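Local coordinates for copper homeostasis operon regulatory protein (Thermus thermophilus, PDB 3AAI), which probably represses transcription of a copper homeostasis operon by binding its regulatory DNA, in a manner that depends on metal ions, at residues Arg17-Ser22 and Leu55-Glu60. Numbering follows the deposited sequence.
Sequences RRRLLS and LDRVGE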
loop_
_atom_site.group_PDB
_atom_site.type_symbol
_atom_site.label_atom_id
_atom_site.label_comp_id
_atom_site.label_asym_id
_atom_site.label_seq_id
_atom_site.Cartn_x
_atom_site.Cartn_y
_atom_site.Cartn_z
ATOM N N ARG A 17 -2.486 20.137 11.867
ATOM C CA ARG A 17 -1.459 21.110 11.507
ATOM C C ARG A 17 -0.171 20.861 12.276
ATOM O O ARG A 17 0.925 20.933 11.718
ATOM C CB ARG A 17 -1.920 22.541 11.787
ATOM C CG ARG A 17 -3.032 23.054 10.893
ATOM C CD ARG A 17 -2.990 24.570 10.848
ATOM N NE ARG A 17 -1.808 25.032 10.122
ATOM C CZ ARG A 17 -1.288 26.252 10.220
ATOM N NH1 ARG A 17 -1.841 27.153 11.026
ATOM N NH2 ARG A 17 -0.218 26.575 9.502
ATOM N N ARG A 18 -0.309 20.581 13.564
ATOM C CA ARG A 18 0.844 20.331 14.401
ATOM C C ARG A 18 1.581 19.090 13.925
ATOM O O ARG A 18 2.804 19.096 13.805
ATOM C CB ARG A 18 0.402 20.181 15.858
ATOM C CG ARG A 18 -0.303 21.435 16.375
ATOM C CD ARG A 18 -0.463 21.449 17.886
ATOM N NE ARG A 18 0.827 21.413 18.573
ATOM C CZ ARG A 18 0.992 21.667 19.867
ATOM N NH1 ARG A 18 2.203 21.606 20.407
ATOM N NH2 ARG A 18 -0.049 21.995 20.620
ATOM N N ARG A 19 0.838 18.033 13.617
ATOM C CA ARG A 19 1.467 16.806 13.159
ATOM C C ARG A 19 2.102 16.969 11.785
ATOM O O ARG A 19 3.169 16.420 11.512
ATOM C CB ARG A 19 0.446 15.668 13.132
ATOM C CG ARG A 19 -0.345 15.543 14.427
ATOM C CD ARG A 19 -0.978 14.174 14.567
ATOM N NE ARG A 19 0.049 13.152 14.715
ATOM C CZ ARG A 19 -0.193 11.871 14.971
ATOM N NH1 ARG A 19 -1.441 11.441 15.109
ATOM N NH2 ARG A 19 0.821 11.023 15.090
ATOM N N LEU A 20 1.464 17.748 10.921
ATOM C CA LEU A 20 2.001 17.932 9.588
ATOM C C LEU A 20 3.179 18.888 9.568
ATOM O O LEU A 20 4.012 18.835 8.665
ATOM C CB LEU A 20 0.897 18.401 8.642
ATOM C CG LEU A 20 -0.173 17.337 8.375
ATOM C CD1 LEU A 20 -1.231 17.914 7.457
ATOM C CD2 LEU A 20 0.473 16.104 7.745
ATOM N N LEU A 21 3.242 19.770 10.561
ATOM C CA LEU A 21 4.350 20.715 10.651
ATOM C C LEU A 21 5.621 19.912 10.965
ATOM O O LEU A 21 6.673 20.156 10.388
ATOM C CB LEU A 21 4.081 21.752 11.748
ATOM C CG LEU A 21 5.113 22.883 11.847
ATOM C CD1 LEU A 21 5.221 23.585 10.500
ATOM C CD2 LEU A 21 4.704 23.877 12.934
ATOM N N SER A 22 5.506 18.933 11.856
ATOM C CA SER A 22 6.649 18.091 12.193
ATOM C C SER A 22 7.005 17.228 10.989
ATOM O O SER A 22 8.177 17.070 10.651
ATOM C CB SER A 22 6.328 17.195 13.390
ATOM O OG SER A 22 6.091 17.970 14.549
ATOM N N LEU A 55 2.278 10.766 7.947
ATOM C CA LEU A 55 1.209 11.272 7.091
ATOM C C LEU A 55 -0.006 10.365 7.236
ATOM O O LEU A 55 -1.133 10.843 7.368
ATOM C CB LEU A 55 1.672 11.320 5.628
ATOM C CG LEU A 55 2.851 12.256 5.336
ATOM C CD1 LEU A 55 3.244 12.134 3.873
ATOM C CD2 LEU A 55 2.481 13.697 5.667
ATOM N N ASP A 56 0.237 9.058 7.227
ATOM C CA ASP A 56 -0.816 8.057 7.388
ATOM C C ASP A 56 -1.579 8.257 8.696
ATOM O O ASP A 56 -2.807 8.159 8.724
ATOM C CB ASP A 56 -0.214 6.652 7.380
ATOM C CG ASP A 56 -0.069 6.087 5.986
ATOM O OD1 ASP A 56 0.704 5.119 5.816
ATOM O OD2 ASP A 56 -0.737 6.600 5.063
ATOM N N ARG A 57 -0.854 8.522 9.781
ATOM C CA ARG A 57 -1.491 8.737 11.080
ATOM C C ARG A 57 -2.396 9.969 11.075
ATOM O O ARG A 57 -3.421 10.000 11.760
ATOM C CB ARG A 57 -0.438 8.860 12.189
ATOM C CG ARG A 57 0.260 7.537 12.500
ATOM C CD ARG A 57 1.053 7.605 13.799
ATOM N NE ARG A 57 2.271 8.405 13.680
ATOM C CZ ARG A 57 3.359 8.020 13.020
ATOM N NH1 ARG A 57 4.419 8.818 12.969
ATOM N NH2 ARG A 57 3.392 6.839 12.415
ATOM N N VAL A 58 -2.015 10.990 10.317
ATOM C CA VAL A 58 -2.843 12.183 10.230
ATOM C C VAL A 58 -4.087 11.843 9.399
ATOM O O VAL A 58 -5.200 12.211 9.759
ATOM C CB VAL A 58 -2.086 13.352 9.573
ATOM C CG1 VAL A 58 -3.040 14.533 9.355
ATOM C CG2 VAL A 58 -0.926 13.784 10.473
ATOM N N GLY A 59 -3.888 11.142 8.289
ATOM C CA GLY A 59 -5.014 10.765 7.453
ATOM C C GLY A 59 -5.971 9.903 8.258
ATOM O O GLY A 59 -7.191 9.994 8.110
ATOM N N GLU A 60 -5.405 9.063 9.120
ATOM C CA GLU A 60 -6.188 8.177 9.970
ATOM C C GLU A 60 -7.064 8.980 10.918
ATOM O O GLU A 60 -8.246 8.690 11.090
ATOM C CB GLU A 60 -5.257 7.281 10.784
ATOM C CG GLU A 60 -5.967 6.165 11.526
ATOM C CD GLU A 60 -5.016 5.295 12.324
ATOM O OE1 GLU A 60 -3.910 5.014 11.820
ATOM O OE2 GLU A 60 -5.382 4.886 13.446
#
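Arg19 and Leu20 of helix 10-34 lie against Leu55, Arg57 and Val58 of helix 41-69, a worked example of how neighbouring residues of an antiparallel helix pair divide the labour between core and surface. The two helices, running at 168° with short-segment axes 9.9 Å apart, form the hairpin that each subunit contributes to the four-helix bundle of the CsoR dimer. Arg19 spans both regions. Its CB sits 3.5 Å from Val58 CG2, and CD keeps to the same methyl as the two side chains slide past each other in opposite directions. A chi1 of -50° sets CG beside the backbone N, and a bend at chi3 follows; the Arg19 and Arg57 side chains cross at about a right angle, with their guanidinium planes 41° apart. There NH1 lies 4.0 Å from Arg57 CB, and NH2 reaches 3.7 Å from Arg57 CD, so the guanidinium lies beside the aliphatic part of the Arg57 chain.

The next residue, Leu20, serves the interior. Its CD2 lies 3.8 Å from Leu55 CD2 and equally close to Val58 CG2, which therefore touches both residues of helix 10-34, while Val58 CG1 faces Leu20 CG. The second subunit continues this apolar layer, its Leu31 packing on Leu20 and its Val51 on Leu55. No hydrogen bond joins the two segments, and burial of apolar groups carries the contact. At the polar margin two like charges instead come together, probably at some electrostatic cost: Arg19 NH2 lies at the edge of the Arg57 guanidinium, near its plane, 3.3 Å from Arg57 NE, and both nitrogens are donors.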